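Local coordinates for protein 2,5-dihydroxypyridine 5,6-dioxygenase (Pseudomonas putida KT2440, PDB 7CUP) that cleaves the ring of 2,5-dihydroxypyridine with molecular oxygen between carbons 5 and 6, using iron, to give N-formylmaleamate in aerobic nicotinate degradation, at residues His14-Ser19 / Glu45-Leu50; Ser32-Pro37 / Leu59-His64; His156-Ala161 / Asp327-Asp332; Val175-Tyr180 / Phe194-Pro199. One frame throughout, in Å; residues are numbered along the deposited sequence.

Contact 1: His14-Ser19 / Glu45-Leu50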
loop_
_atom_site.group_PDB
_atom_site.type_symbol
_atom_site.label_atom_id
_atom_site.label_comp_id
_atom_site.label_asym_id
_atom_site.label_seq_id
_atom_site.Cartn_x
_atom_site.Cartn_y
_atom_site.Cartn_z
ATOM N N HIS A 14 15.913 -0.235 23.601
ATOM C CA HIS A 14 17.223 0.102 24.222
ATOM C C HIS A 14 17.360 1.622 24.401
ATOM O O HIS A 14 17.606 2.088 25.543
ATOM C CB HIS A 14 18.377 -0.502 23.417
ATOM C CG HIS A 14 19.714 0.018 23.834
ATOM N ND1 HIS A 14 20.407 -0.514 24.897
ATOM C CD2 HIS A 14 20.501 0.981 23.314
ATOM C CE1 HIS A 14 21.553 0.115 25.036
ATOM N NE2 HIS A 14 21.639 1.038 24.072
ATOM N N VAL A 15 17.126 2.393 23.344
ATOM C CA VAL A 15 17.343 3.867 23.352
ATOM C C VAL A 15 16.252 4.540 24.203
ATOM O O VAL A 15 16.595 5.492 24.897
ATOM C CB VAL A 15 17.450 4.412 21.911
ATOM C CG1 VAL A 15 17.609 5.930 21.893
ATOM C CG2 VAL A 15 18.617 3.729 21.181
ATOM N N LEU A 16 14.997 4.082 24.171
ATOM C CA LEU A 16 13.922 4.659 25.030
ATOM C C LEU A 16 14.208 4.361 26.524
ATOM O O LEU A 16 14.031 5.253 27.330
ATOM C CB LEU A 16 12.575 4.093 24.596
ATOM C CG LEU A 16 12.058 4.554 23.230
ATOM C CD1 LEU A 16 10.655 4.009 23.043
ATOM C CD2 LEU A 16 12.062 6.050 23.069
ATOM N N LYS A 17 14.721 3.178 26.851
ATOM C CA LYS A 17 15.195 2.837 28.221
ATOM C C LYS A 17 16.310 3.806 28.652
ATOM O O LYS A 17 16.174 4.422 29.722
ATOM C CB LYS A 17 15.641 1.377 28.288
ATOM C CG LYS A 17 14.783 0.525 29.201
ATOM C CD LYS A 17 15.241 -0.909 29.358
ATOM C CE LYS A 17 14.402 -1.852 28.524
ATOM N NZ LYS A 17 15.024 -3.189 28.404
ATOM N N LEU A 18 17.349 3.982 27.843
ATOM C CA LEU A 18 18.424 4.934 28.184
ATOM C C LEU A 18 17.810 6.323 28.346
ATOM O O LEU A 18 18.327 7.110 29.142
ATOM C CB LEU A 18 19.492 4.919 27.089
ATOM C CG LEU A 18 20.404 3.700 27.091
ATOM C CD1 LEU A 18 21.356 3.737 25.899
ATOM C CD2 LEU A 18 21.176 3.606 28.409
ATOM N N SER A 19 16.755 6.621 27.596
ATOM C CA SER A 19 16.012 7.907 27.640
ATOM C C SER A 19 15.024 7.961 28.822
ATOM O O SER A 19 14.214 8.903 28.863
ATOM C CB SER A 19 15.299 8.161 26.316
ATOM O OG SER A 19 16.215 8.422 25.275
ATOM N N GLU A 45 5.765 0.711 18.952
ATOM C CA GLU A 45 5.811 -0.677 19.489
ATOM C C GLU A 45 6.736 -0.704 20.704
ATOM O O GLU A 45 6.301 -1.163 21.737
ATOM C CB GLU A 45 6.213 -1.695 18.421
ATOM C CG GLU A 45 5.079 -2.018 17.454
ATOM C CD GLU A 45 3.709 -2.169 18.125
ATOM O OE1 GLU A 45 2.812 -1.272 17.943
ATOM O OE2 GLU A 45 3.539 -3.179 18.854
ATOM N N ALA A 46 7.936 -0.144 20.614
ATOM C CA ALA A 46 8.919 -0.153 21.714
ATOM C C ALA A 46 8.381 0.615 22.940
ATOM O O ALA A 46 8.483 0.098 24.093
ATOM C CB ALA A 46 10.226 0.416 21.242
ATOM N N ALA A 47 7.826 1.806 22.745
ATOM C CA ALA A 47 7.253 2.605 23.856
ATOM C C ALA A 47 6.168 1.806 24.578
ATOM O O ALA A 47 6.173 1.799 25.850
ATOM C CB ALA A 47 6.739 3.913 23.349
ATOM N N GLN A 48 5.300 1.110 23.836
ATOM C CA GLN A 48 4.277 0.212 24.448
ATOM C C GLN A 48 4.939 -0.991 25.158
ATOM O O GLN A 48 4.494 -1.328 26.265
ATOM C CB GLN A 48 3.265 -0.201 23.390
ATOM C CG GLN A 48 2.424 0.959 22.935
ATOM C CD GLN A 48 1.362 0.553 21.946
ATOM O OE1 GLN A 48 0.241 0.230 22.327
ATOM N NE2 GLN A 48 1.691 0.641 20.673
ATOM N N ARG A 49 5.990 -1.595 24.605
ATOM C CA ARG A 49 6.705 -2.690 25.305
ATOM C C ARG A 49 7.231 -2.198 26.661
ATOM O O ARG A 49 7.237 -2.990 27.585
ATOM C CB ARG A 49 7.821 -3.274 24.447
ATOM C CG ARG A 49 7.262 -4.132 23.332
ATOM C CD ARG A 49 8.166 -5.248 22.900
ATOM N NE ARG A 49 7.284 -6.185 22.225
ATOM C CZ ARG A 49 6.688 -7.238 22.793
ATOM N NH1 ARG A 49 6.936 -7.577 24.052
ATOM N NH2 ARG A 49 5.876 -7.982 22.064
ATOM N N LEU A 50 7.655 -0.948 26.791
ATOM C CA LEU A 50 8.185 -0.415 28.069
ATOM C C LEU A 50 7.016 0.032 28.951
ATOM O O LEU A 50 7.305 0.559 30.010
ATOM C CB LEU A 50 9.160 0.730 27.799
ATOM C CG LEU A 50 10.409 0.362 26.994
ATOM C CD1 LEU A 50 11.206 1.610 26.606
ATOM C CD2 LEU A 50 11.285 -0.638 27.746
#
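Leu16 and Leu50 carry the packing between the two helices, and apolar contacts make up nearly all of it. The CB of Leu16 sits 3.5 Å from CD1 of Leu50, tighter than usual van der Waals contact. Higher up its side chain, Leu16 turns a second atom to the other helix: CD1 lies 3.6 Å from the backbone N of Ala47 and 3.9 Å from Ala47 CB, and it also touches CB of Ala46 at 4.0 Å. The two small alanines thus let one methyl group come right down to the helix backbone.

A lysine chain adds aliphatic packing. The bend at chi3 (-102°) of Lys17 places CE against the other branch of Leu50, with CE 3.4 Å from Leu50 CD2. CD1 of Leu50 thus packs mainly on Leu16 and CD2 on the Lys17 chain.

None of the hydrogen bonds here joins the two segments. Where the first helix ends, Val15 O accepts from both Ser19 N and Ser19 OG, which arrive from opposite faces of its carbonyl plane. Ser19 OG is also bonded to Ala181 N.

Leu16 reaches on to Leu96 and Val98 of strand 96-99, and Ala47 to Val54 of strand 53-58. Helix 37-49 joins the neighbouring parallel strands 26-31 and 53-58, so the contact sets a beta-alpha-beta crossover helix beside helix 5-18, as in layered alpha/beta folds.

Contact 2: Ser32-Pro37 / Leu59-His64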
loop_
_atom_site.group_PDB
_atom_site.type_symbol
_atom_site.label_atom_id
_atom_site.label_comp_id
_atom_site.label_asym_id
_atom_site.label_seq_id
_atom_site.Cartn_x
_atom_site.Cartn_y
_atom_site.Cartn_z
ATOM N N SER A 32 5.574 13.154 9.820
ATOM C CA SER A 32 4.948 13.827 8.655
ATOM C C SER A 32 4.908 12.829 7.493
ATOM O O SER A 32 5.266 11.686 7.723
ATOM C CB SER A 32 5.695 15.109 8.316
ATOM O OG SER A 32 4.952 15.893 7.387
ATOM N N HIS A 33 4.451 13.213 6.297
ATOM C CA HIS A 33 4.207 12.216 5.211
ATOM C C HIS A 33 5.528 11.554 4.771
ATOM O O HIS A 33 5.511 10.414 4.336
ATOM C CB HIS A 33 3.506 12.859 4.019
ATOM C CG HIS A 33 4.426 13.657 3.165
ATOM N ND1 HIS A 33 4.531 15.034 3.298
ATOM C CD2 HIS A 33 5.265 13.299 2.170
ATOM C CE1 HIS A 33 5.424 15.474 2.417
ATOM N NE2 HIS A 33 5.893 14.432 1.729
ATOM N N TYR A 34 6.665 12.222 4.944
ATOM C CA TYR A 34 7.985 11.740 4.484
ATOM C C TYR A 34 8.717 10.932 5.567
ATOM O O TYR A 34 9.841 10.488 5.295
ATOM C CB TYR A 34 8.811 12.947 4.042
ATOM C CG TYR A 34 8.952 14.028 5.090
ATOM C CD1 TYR A 34 10.010 13.998 5.990
ATOM C CD2 TYR A 34 8.060 15.097 5.176
ATOM C CE1 TYR A 34 10.171 14.984 6.951
ATOM C CE2 TYR A 34 8.250 16.119 6.094
ATOM C CZ TYR A 34 9.278 16.035 7.012
ATOM O OH TYR A 34 9.476 16.997 7.963
ATOM N N SER A 35 8.129 10.702 6.738
ATOM C CA SER A 35 8.767 9.946 7.846
ATOM C C SER A 35 8.834 8.462 7.472
ATOM O O SER A 35 7.891 7.975 6.856
ATOM C CB SER A 35 8.011 10.124 9.130
ATOM O OG SER A 35 8.074 11.474 9.569
ATOM N N ASP A 36 9.902 7.777 7.851
ATOM C CA ASP A 36 10.069 6.325 7.604
ATOM C C ASP A 36 9.052 5.563 8.435
ATOM O O ASP A 36 9.085 5.627 9.671
ATOM C CB ASP A 36 11.482 5.833 7.916
ATOM C CG ASP A 36 11.654 4.370 7.503
ATOM O OD1 ASP A 36 10.619 3.662 7.319
ATOM O OD2 ASP A 36 12.806 3.955 7.331
ATOM N N PRO A 37 8.073 4.880 7.797
ATOM C CA PRO A 37 7.027 4.180 8.533
ATOM C C PRO A 37 7.561 3.054 9.429
ATOM O O PRO A 37 6.984 2.821 10.490
ATOM C CB PRO A 37 6.087 3.623 7.443
ATOM C CG PRO A 37 6.896 3.674 6.188
ATOM C CD PRO A 37 7.806 4.874 6.351
ATOM N N LEU A 59 2.013 16.005 11.548
ATOM C CA LEU A 59 1.912 17.388 11.035
ATOM C C LEU A 59 2.009 17.345 9.511
ATOM O O LEU A 59 2.800 16.592 8.952
ATOM C CB LEU A 59 3.062 18.206 11.623
ATOM C CG LEU A 59 3.077 18.334 13.147
ATOM C CD1 LEU A 59 4.167 19.263 13.604
ATOM C CD2 LEU A 59 1.739 18.827 13.649
ATOM N N PRO A 60 1.259 18.212 8.814
ATOM C CA PRO A 60 1.520 18.508 7.411
ATOM C C PRO A 60 2.959 19.005 7.234
ATOM O O PRO A 60 3.453 19.766 8.092
ATOM C CB PRO A 60 0.552 19.674 7.097
ATOM C CG PRO A 60 -0.517 19.611 8.170
ATOM C CD PRO A 60 0.196 19.051 9.381
ATOM N N ALA A 61 3.611 18.545 6.170
ATOM C CA ALA A 61 4.972 18.962 5.781
ATOM C C ALA A 61 4.986 20.468 5.583
ATOM O O ALA A 61 4.063 21.008 4.911
ATOM C CB ALA A 61 5.400 18.262 4.524
ATOM N N PHE A 62 6.009 21.116 6.111
ATOM C CA PHE A 62 6.238 22.560 5.903
ATOM C C PHE A 62 7.213 22.715 4.743
ATOM O O PHE A 62 8.250 22.058 4.800
ATOM C CB PHE A 62 6.770 23.226 7.168
ATOM C CG PHE A 62 6.770 24.731 7.053
ATOM C CD1 PHE A 62 5.606 25.458 7.279
ATOM C CD2 PHE A 62 7.909 25.423 6.654
ATOM C CE1 PHE A 62 5.594 26.838 7.143
ATOM C CE2 PHE A 62 7.895 26.807 6.506
ATOM C CZ PHE A 62 6.743 27.510 6.762
ATOM N N ASN A 63 6.895 23.536 3.743
ATOM C CA ASN A 63 7.817 23.682 2.601
ATOM C C ASN A 63 8.488 25.055 2.635
ATOM O O ASN A 63 7.827 26.053 2.891
ATOM C CB ASN A 63 7.147 23.454 1.259
ATOM C CG ASN A 63 8.173 23.249 0.165
ATOM O OD1 ASN A 63 9.033 22.345 0.259
ATOM N ND2 ASN A 63 8.106 24.110 -0.845
ATOM N N HIS A 64 9.783 25.066 2.356
ATOM C CA HIS A 64 10.571 26.273 2.023
ATOM C C HIS A 64 10.692 26.360 0.503
ATOM O O HIS A 64 11.443 25.597 -0.109
ATOM C CB HIS A 64 11.885 26.160 2.784
ATOM C CG HIS A 64 11.711 26.118 4.263
ATOM N ND1 HIS A 64 11.813 24.937 4.981
ATOM C CD2 HIS A 64 11.439 27.096 5.156
ATOM C CE1 HIS A 64 11.657 25.194 6.262
ATOM N NE2 HIS A 64 11.413 26.512 6.392
HETATM O O HOH W 1 2.368 16.355 4.674
HETATM O O HOH W 2 8.383 19.766 7.531
#
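His33 and Tyr34 turn their rings so that both meet Ala61 edge-on, its CB lying near the plane of each. The imidazole comes closer, with His33 CE1 3.5 Å from Ala61 CB, while Tyr34 CE2 stays 3.9 Å from the same methyl carbon. The rings also meet one another: Tyr34 CD2 stands over one face of the imidazole, offset toward its rim, and His33 CE1 lies in the plane of the phenol at its edge. In both residues CG lies between the backbone N and the carbonyl carbon (chi1 78° in His33, 55° in Tyr34), and from there each ring reaches the Ala61 methyl with its edge.

Next to the rings, a single direct hydrogen bond joins the loops. Ser32 OG donates to Leu59 O at 2.8 Å, with the donor tilted 21° from the carbonyl plane. Ser32 also opens a type I turn to Ser35, whose OG accepts from Ser32 N.

Two waters complete the link. One lies 2.9 Å from His33 ND1 and accepts from Ala61 N; the other donates to Tyr34 OH at 3.0 Å and accepts from Phe62 N. Tyr34 OH is further bonded to Met101 O, and Pro2 of a neighbouring subunit packs on Tyr34 and Ala61.

The loops follow the adjacent parallel strands 26-31 and 53-58, and the chemistry implies a partly hydrated junction in which water bridges successive backbone N-H groups, of Ala61 and Phe62, to polar side-chain atoms of the other loop.

Contact 3: His156-Ala161 / Asp327-Asp332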
loop_
_atom_site.group_PDB
_atom_site.type_symbol
_atom_site.label_atom_id
_atom_site.label_comp_id
_atom_site.label_asym_id
_atom_site.label_seq_id
_atom_site.Cartn_x
_atom_site.Cartn_y
_atom_site.Cartn_z
ATOM N N HIS A 156 41.295 27.045 19.502
ATOM C CA HIS A 156 42.227 27.306 18.369
ATOM C C HIS A 156 42.383 26.071 17.474
ATOM O O HIS A 156 42.621 24.947 17.995
ATOM C CB HIS A 156 43.596 27.854 18.853
ATOM C CG HIS A 156 44.280 28.673 17.801
ATOM N ND1 HIS A 156 44.200 30.066 17.767
ATOM C CD2 HIS A 156 44.976 28.309 16.697
ATOM C CE1 HIS A 156 44.845 30.523 16.706
ATOM N NE2 HIS A 156 45.334 29.460 16.029
ATOM N N VAL A 157 42.360 26.275 16.157
ATOM C CA VAL A 157 42.570 25.150 15.206
ATOM C C VAL A 157 43.763 25.445 14.303
ATOM O O VAL A 157 43.823 26.557 13.736
ATOM C CB VAL A 157 41.307 24.865 14.392
ATOM C CG1 VAL A 157 41.557 23.788 13.345
ATOM C CG2 VAL A 157 40.169 24.465 15.320
ATOM N N ARG A 158 44.616 24.441 14.148
ATOM C CA ARG A 158 45.739 24.422 13.172
ATOM C C ARG A 158 45.720 23.100 12.386
ATOM O O ARG A 158 45.462 22.035 12.968
ATOM C CB ARG A 158 47.070 24.625 13.918
ATOM C CG ARG A 158 47.208 25.979 14.615
ATOM C CD ARG A 158 48.630 26.377 15.014
ATOM N NE ARG A 158 49.005 25.935 16.358
ATOM C CZ ARG A 158 48.796 26.613 17.497
ATOM N NH1 ARG A 158 49.191 26.105 18.659
ATOM N NH2 ARG A 158 48.191 27.790 17.482
ATOM N N SER A 159 46.063 23.146 11.109
ATOM C CA SER A 159 46.380 21.939 10.318
ATOM C C SER A 159 47.574 22.228 9.398
ATOM O O SER A 159 47.760 23.409 9.032
ATOM C CB SER A 159 45.179 21.543 9.506
ATOM O OG SER A 159 44.958 22.470 8.448
ATOM N N LYS A 160 48.267 21.181 8.947
ATOM C CA LYS A 160 49.291 21.235 7.859
ATOM C C LYS A 160 48.704 21.872 6.595
ATOM O O LYS A 160 49.433 22.573 5.909
ATOM C CB LYS A 160 49.831 19.840 7.521
ATOM C CG LYS A 160 50.867 19.310 8.507
ATOM C CD LYS A 160 51.369 17.900 8.185
ATOM C CE LYS A 160 52.080 17.240 9.349
ATOM N NZ LYS A 160 51.203 17.178 10.543
ATOM N N ALA A 161 47.443 21.623 6.268
ATOM C CA ALA A 161 46.829 22.143 5.027
ATOM C C ALA A 161 46.724 23.667 5.115
ATOM O O ALA A 161 46.450 24.294 4.078
ATOM C CB ALA A 161 45.475 21.502 4.810
ATOM N N ASP A 327 44.760 19.927 14.565
ATOM C CA ASP A 327 45.143 20.134 15.976
ATOM C C ASP A 327 44.122 21.111 16.548
ATOM O O ASP A 327 43.903 22.173 15.936
ATOM C CB ASP A 327 46.588 20.632 16.087
ATOM C CG ASP A 327 47.646 19.706 15.512
ATOM O OD1 ASP A 327 47.412 18.486 15.419
ATOM O OD2 ASP A 327 48.706 20.224 15.160
ATOM N N ILE A 328 43.499 20.745 17.664
ATOM C CA ILE A 328 42.465 21.593 18.320
ATOM C C ILE A 328 42.924 21.878 19.747
ATOM O O ILE A 328 43.195 20.883 20.509
ATOM C CB ILE A 328 41.076 20.926 18.318
ATOM C CG1 ILE A 328 40.703 20.352 16.949
ATOM C CG2 ILE A 328 40.045 21.922 18.824
ATOM C CD1 ILE A 328 39.437 19.515 16.970
ATOM N N TYR A 329 42.938 23.165 20.099
ATOM C CA TYR A 329 43.348 23.664 21.439
ATOM C C TYR A 329 42.208 24.410 22.120
ATOM O O TYR A 329 41.499 25.236 21.469
ATOM C CB TYR A 329 44.552 24.604 21.337
ATOM C CG TYR A 329 45.750 23.953 20.720
ATOM C CD1 TYR A 329 45.961 24.012 19.352
ATOM C CD2 TYR A 329 46.649 23.253 21.495
ATOM C CE1 TYR A 329 47.055 23.396 18.771
ATOM C CE2 TYR A 329 47.748 22.632 20.930
ATOM C CZ TYR A 329 47.946 22.705 19.567
ATOM O OH TYR A 329 49.014 22.080 19.012
ATOM N N LEU A 330 42.091 24.137 23.420
ATOM C CA LEU A 330 41.329 24.937 24.404
ATOM C C LEU A 330 42.342 25.736 25.234
ATOM O O LEU A 330 43.176 25.109 25.930
ATOM C CB LEU A 330 40.518 23.982 25.281
ATOM C CG LEU A 330 39.443 23.194 24.537
ATOM C CD1 LEU A 330 38.617 22.370 25.514
ATOM C CD2 LEU A 330 38.562 24.135 23.710
ATOM N N ASP A 331 42.310 27.062 25.113
ATOM C CA ASP A 331 43.445 27.903 25.563
ATOM C C ASP A 331 44.700 27.282 24.933
ATOM O O ASP A 331 44.713 27.173 23.685
ATOM C CB ASP A 331 43.371 28.028 27.081
ATOM C CG ASP A 331 42.004 28.550 27.480
ATOM O OD1 ASP A 331 41.350 27.899 28.269
ATOM O OD2 ASP A 331 41.585 29.578 26.934
ATOM N N ASP A 332 45.690 26.824 25.702
ATOM C CA ASP A 332 46.888 26.199 25.072
ATOM C C ASP A 332 46.981 24.741 25.519
ATOM O O ASP A 332 48.093 24.219 25.594
ATOM C CB ASP A 332 48.159 27.033 25.282
ATOM C CG ASP A 332 48.279 27.626 26.669
ATOM O OD1 ASP A 332 47.873 26.933 27.625
ATOM O OD2 ASP A 332 48.762 28.781 26.774
HETATM O O HOH W 3 49.106 22.769 16.436
#
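Arg158 reaches Tyr329 through a chain bent at chi3 (-90°), which turns NE toward the Tyr329 ring, and Tyr329 sends its ring to the same face of the sheet with CG anti to the carbonyl carbon (chi1 -59°). The two side chains cross at about a right angle. NH1 of the guanidinium lies over one face of the phenol, 3.5 Å from Tyr329 CE1, with the planes of the two groups 33° apart.

A water ties together the polar groups on this face. It accepts from Arg158 NE at 3.2 Å, donates to Asp327 OD2 at 2.9 Å and lies 2.7 Å from Tyr329 OH, in the plane of the ring. Arginine and aspartate are thus linked through solvent, Arg158 NE and Asp327 OD2 being 5.8 Å apart, and their opposite charges may still favour the arrangement. Asp327 OD1 is taken up by Ala338 N.

The backbones form an antiparallel pair inside a sheet where strand 154-158 lies between 164-168 and 327-330, and 327-330 also forms a beta hairpin with 333-337. His156 and Tyr329 make one hydrogen-bonded pair, His156 N donating to Tyr329 O at 2.7 Å; Arg158 and Asp327 make the other, Asp327 N donating to Arg158 O at 2.7 Å. The imidazole of His156 is bonded to His166 and Asp164.

Between these two backbone pairs, Val157 and Ile328 form a non-hydrogen-bonded pair that faces the opposite way, where Val157 CG2 and Ile328 CG2 are 4.3 Å apart. Both side chains rest on Phe299 of strand 299-303, and Ile328 also on Trp268.

Contact 4: Val175-Tyr180 / Phe194-Pro199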
loop_
_atom_site.group_PDB
_atom_site.type_symbol
_atom_site.label_atom_id
_atom_site.label_comp_id
_atom_site.label_asym_id
_atom_site.label_seq_id
_atom_site.Cartn_x
_atom_site.Cartn_y
_atom_site.Cartn_z
ATOM N N VAL A 175 27.233 22.705 24.138
ATOM C CA VAL A 175 26.108 21.768 23.872
ATOM C C VAL A 175 26.712 20.415 23.527
ATOM O O VAL A 175 27.700 20.380 22.780
ATOM C CB VAL A 175 25.176 22.305 22.778
ATOM C CG1 VAL A 175 24.119 21.286 22.374
ATOM C CG2 VAL A 175 24.512 23.593 23.230
ATOM N N THR A 176 26.159 19.355 24.110
ATOM C CA THR A 176 26.531 17.947 23.826
ATOM C C THR A 176 25.404 17.222 23.074
ATOM O O THR A 176 24.223 17.556 23.279
ATOM C CB THR A 176 26.868 17.211 25.123
ATOM O OG1 THR A 176 25.677 17.080 25.901
ATOM C CG2 THR A 176 27.936 17.944 25.905
ATOM N N GLU A 177 25.784 16.268 22.222
ATOM C CA GLU A 177 24.880 15.247 21.650
ATOM C C GLU A 177 25.546 13.899 21.896
ATOM O O GLU A 177 26.630 13.738 21.335
ATOM C CB GLU A 177 24.639 15.518 20.159
ATOM C CG GLU A 177 24.191 16.914 19.831
ATOM C CD GLU A 177 23.743 17.122 18.398
ATOM O OE1 GLU A 177 23.534 16.123 17.708
ATOM O OE2 GLU A 177 23.583 18.287 17.974
ATOM N N TYR A 178 24.968 13.007 22.727
ATOM C CA TYR A 178 25.483 11.639 23.046
ATOM C C TYR A 178 24.440 10.552 22.726
ATOM O O TYR A 178 24.688 9.359 23.033
ATOM C CB TYR A 178 25.942 11.508 24.514
ATOM C CG TYR A 178 24.978 12.002 25.580
ATOM C CD1 TYR A 178 23.874 11.246 25.963
ATOM C CD2 TYR A 178 25.187 13.197 26.258
ATOM C CE1 TYR A 178 22.984 11.676 26.934
ATOM C CE2 TYR A 178 24.305 13.639 27.240
ATOM C CZ TYR A 178 23.197 12.881 27.587
ATOM O OH TYR A 178 22.323 13.276 28.578
ATOM N N GLY A 179 23.313 10.911 22.100
ATOM C CA GLY A 179 22.461 9.933 21.393
ATOM C C GLY A 179 21.160 9.587 22.098
ATOM O O GLY A 179 20.409 8.748 21.564
ATOM N N TYR A 180 20.866 10.156 23.269
ATOM C CA TYR A 180 19.620 9.791 23.996
ATOM C C TYR A 180 19.165 10.974 24.842
ATOM O O TYR A 180 19.996 11.877 25.116
ATOM C CB TYR A 180 19.779 8.426 24.680
ATOM C CG TYR A 180 20.829 8.261 25.753
ATOM C CD1 TYR A 180 22.102 7.793 25.464
ATOM C CD2 TYR A 180 20.526 8.490 27.096
ATOM C CE1 TYR A 180 23.051 7.610 26.460
ATOM C CE2 TYR A 180 21.464 8.291 28.105
ATOM C CZ TYR A 180 22.733 7.846 27.792
ATOM O OH TYR A 180 23.641 7.650 28.798
ATOM N N PHE A 194 29.245 13.937 19.982
ATOM C CA PHE A 194 30.132 15.115 19.779
ATOM C C PHE A 194 29.629 16.304 20.601
ATOM O O PHE A 194 28.613 16.206 21.336
ATOM C CB PHE A 194 30.243 15.440 18.284
ATOM C CG PHE A 194 28.958 15.832 17.602
ATOM C CD1 PHE A 194 28.032 14.866 17.208
ATOM C CD2 PHE A 194 28.700 17.157 17.284
ATOM C CE1 PHE A 194 26.855 15.234 16.563
ATOM C CE2 PHE A 194 27.535 17.519 16.606
ATOM C CZ PHE A 194 26.607 16.557 16.264
ATOM N N LEU A 195 30.329 17.428 20.487
ATOM C CA LEU A 195 30.038 18.631 21.294
ATOM C C LEU A 195 30.569 19.864 20.558
ATOM O O LEU A 195 31.433 19.724 19.670
ATOM C CB LEU A 195 30.620 18.452 22.708
ATOM C CG LEU A 195 32.089 18.854 22.931
ATOM C CD1 LEU A 195 32.387 19.029 24.420
ATOM C CD2 LEU A 195 33.017 17.813 22.326
ATOM N N PHE A 196 30.026 21.028 20.905
ATOM C CA PHE A 196 30.332 22.313 20.251
ATOM C C PHE A 196 29.912 23.479 21.159
ATOM O O PHE A 196 29.132 23.263 22.109
ATOM C CB PHE A 196 29.610 22.376 18.904
ATOM C CG PHE A 196 28.143 22.027 18.971
ATOM C CD1 PHE A 196 27.189 23.008 19.207
ATOM C CD2 PHE A 196 27.720 20.722 18.792
ATOM C CE1 PHE A 196 25.842 22.689 19.260
ATOM C CE2 PHE A 196 26.372 20.401 18.853
ATOM C CZ PHE A 196 25.434 21.379 19.101
ATOM N N THR A 197 30.477 24.656 20.884
ATOM C CA THR A 197 30.030 25.984 21.372
ATOM C C THR A 197 29.839 26.912 20.185
ATOM O O THR A 197 29.831 26.428 19.039
ATOM C CB THR A 197 31.043 26.736 22.255
ATOM O OG1 THR A 197 32.135 25.919 22.676
ATOM C CG2 THR A 197 30.349 27.365 23.437
ATOM N N TRP A 198 29.704 28.205 20.482
ATOM C CA TRP A 198 29.740 29.314 19.511
ATOM C C TRP A 198 30.890 30.227 19.913
ATOM O O TRP A 198 31.201 30.338 21.092
ATOM C CB TRP A 198 28.384 30.029 19.507
ATOM C CG TRP A 198 27.270 29.166 19.007
ATOM C CD1 TRP A 198 26.608 29.296 17.821
ATOM C CD2 TRP A 198 26.658 28.060 19.693
ATOM N NE1 TRP A 198 25.652 28.330 17.710
ATOM C CE2 TRP A 198 25.656 27.559 18.840
ATOM C CE3 TRP A 198 26.829 27.477 20.955
ATOM C CZ2 TRP A 198 24.831 26.501 19.203
ATOM C CZ3 TRP A 198 26.024 26.419 21.314
ATOM C CH2 TRP A 198 25.046 25.934 20.440
ATOM N N PRO A 199 31.586 30.863 18.958
ATOM C CA PRO A 199 32.557 31.900 19.306
ATOM C C PRO A 199 31.823 33.132 19.864
ATOM O O PRO A 199 30.655 33.362 19.509
ATOM C CB PRO A 199 33.225 32.246 17.971
ATOM C CG PRO A 199 32.183 31.872 16.913
ATOM C CD PRO A 199 31.395 30.718 17.506
#
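Val175, Glu177, Phe194 and Phe196 share one face of an antiparallel strand pair at the border of a sheet whose other strands, 263-269, 299-303 and 319-323, supply the iron ligands His265, Ser302 and Asp320. Val175 and Phe196 lie side by side, pointing the same way. In Phe196, CG takes the crowded position between backbone N and carbonyl carbon (chi1 50°), and the ring that follows reaches Val175 with CZ 3.5 Å from Val175 CG1. The second methyl of Val175 turns to Trp198: CG2 lies in the plane of the indole at its edge, 3.7 Å from CH2. Trp198 CH2 in turn sits at the edge of the Phe196 ring.

Glu177 runs alongside Phe194, its carboxylate plane turned 45° from the ring, and OE1 comes within 3.4 Å of Phe194 CZ. Against Phe196 the carboxylate plane stands at 77°, and OE2 meets the edge of that ring 3.6 Å from CE2. The weakly positive C-H edge probably suits this buried oxygen. The Phe196 ring also meets that of the iron ligand His265.

Two hydrogen-bonded pairs hold the strands, Val175 with Phe196 and Glu177 with Phe194. Thr176 and Leu195 project to the other face, the threonine hydroxyl bonded to Arg186. Val175 N donates to Phe196 O at 2.8 Å, and Val175 O, lying above the Phe196 ring near its rim, accepts from Phe196 N at 3.1 Å.

Overall arrangement
Contacts 1 and 2 alternate along the chain in the region built on the parallel sheet: helix 37-49 lies between the 32-37 loop and the strand leading to 59-64. Their centres are about 24 Å apart. Contact 3 lies across the chain's centre, its own centre about 41 Å from those of contacts 1 and 2. Contact 4 lies between, its centre about 8 Å from the chain's, and meets contact 1 where Leu18 O packs on Tyr180 CD2 at 3.3 Å. It is nearest the iron site: the Phe196 side chain is about 4 Å from that of the ligand His265, against about 12 Å for Ile328 of contact 3, and the Trp198 side chain is about 7 Å from the metal.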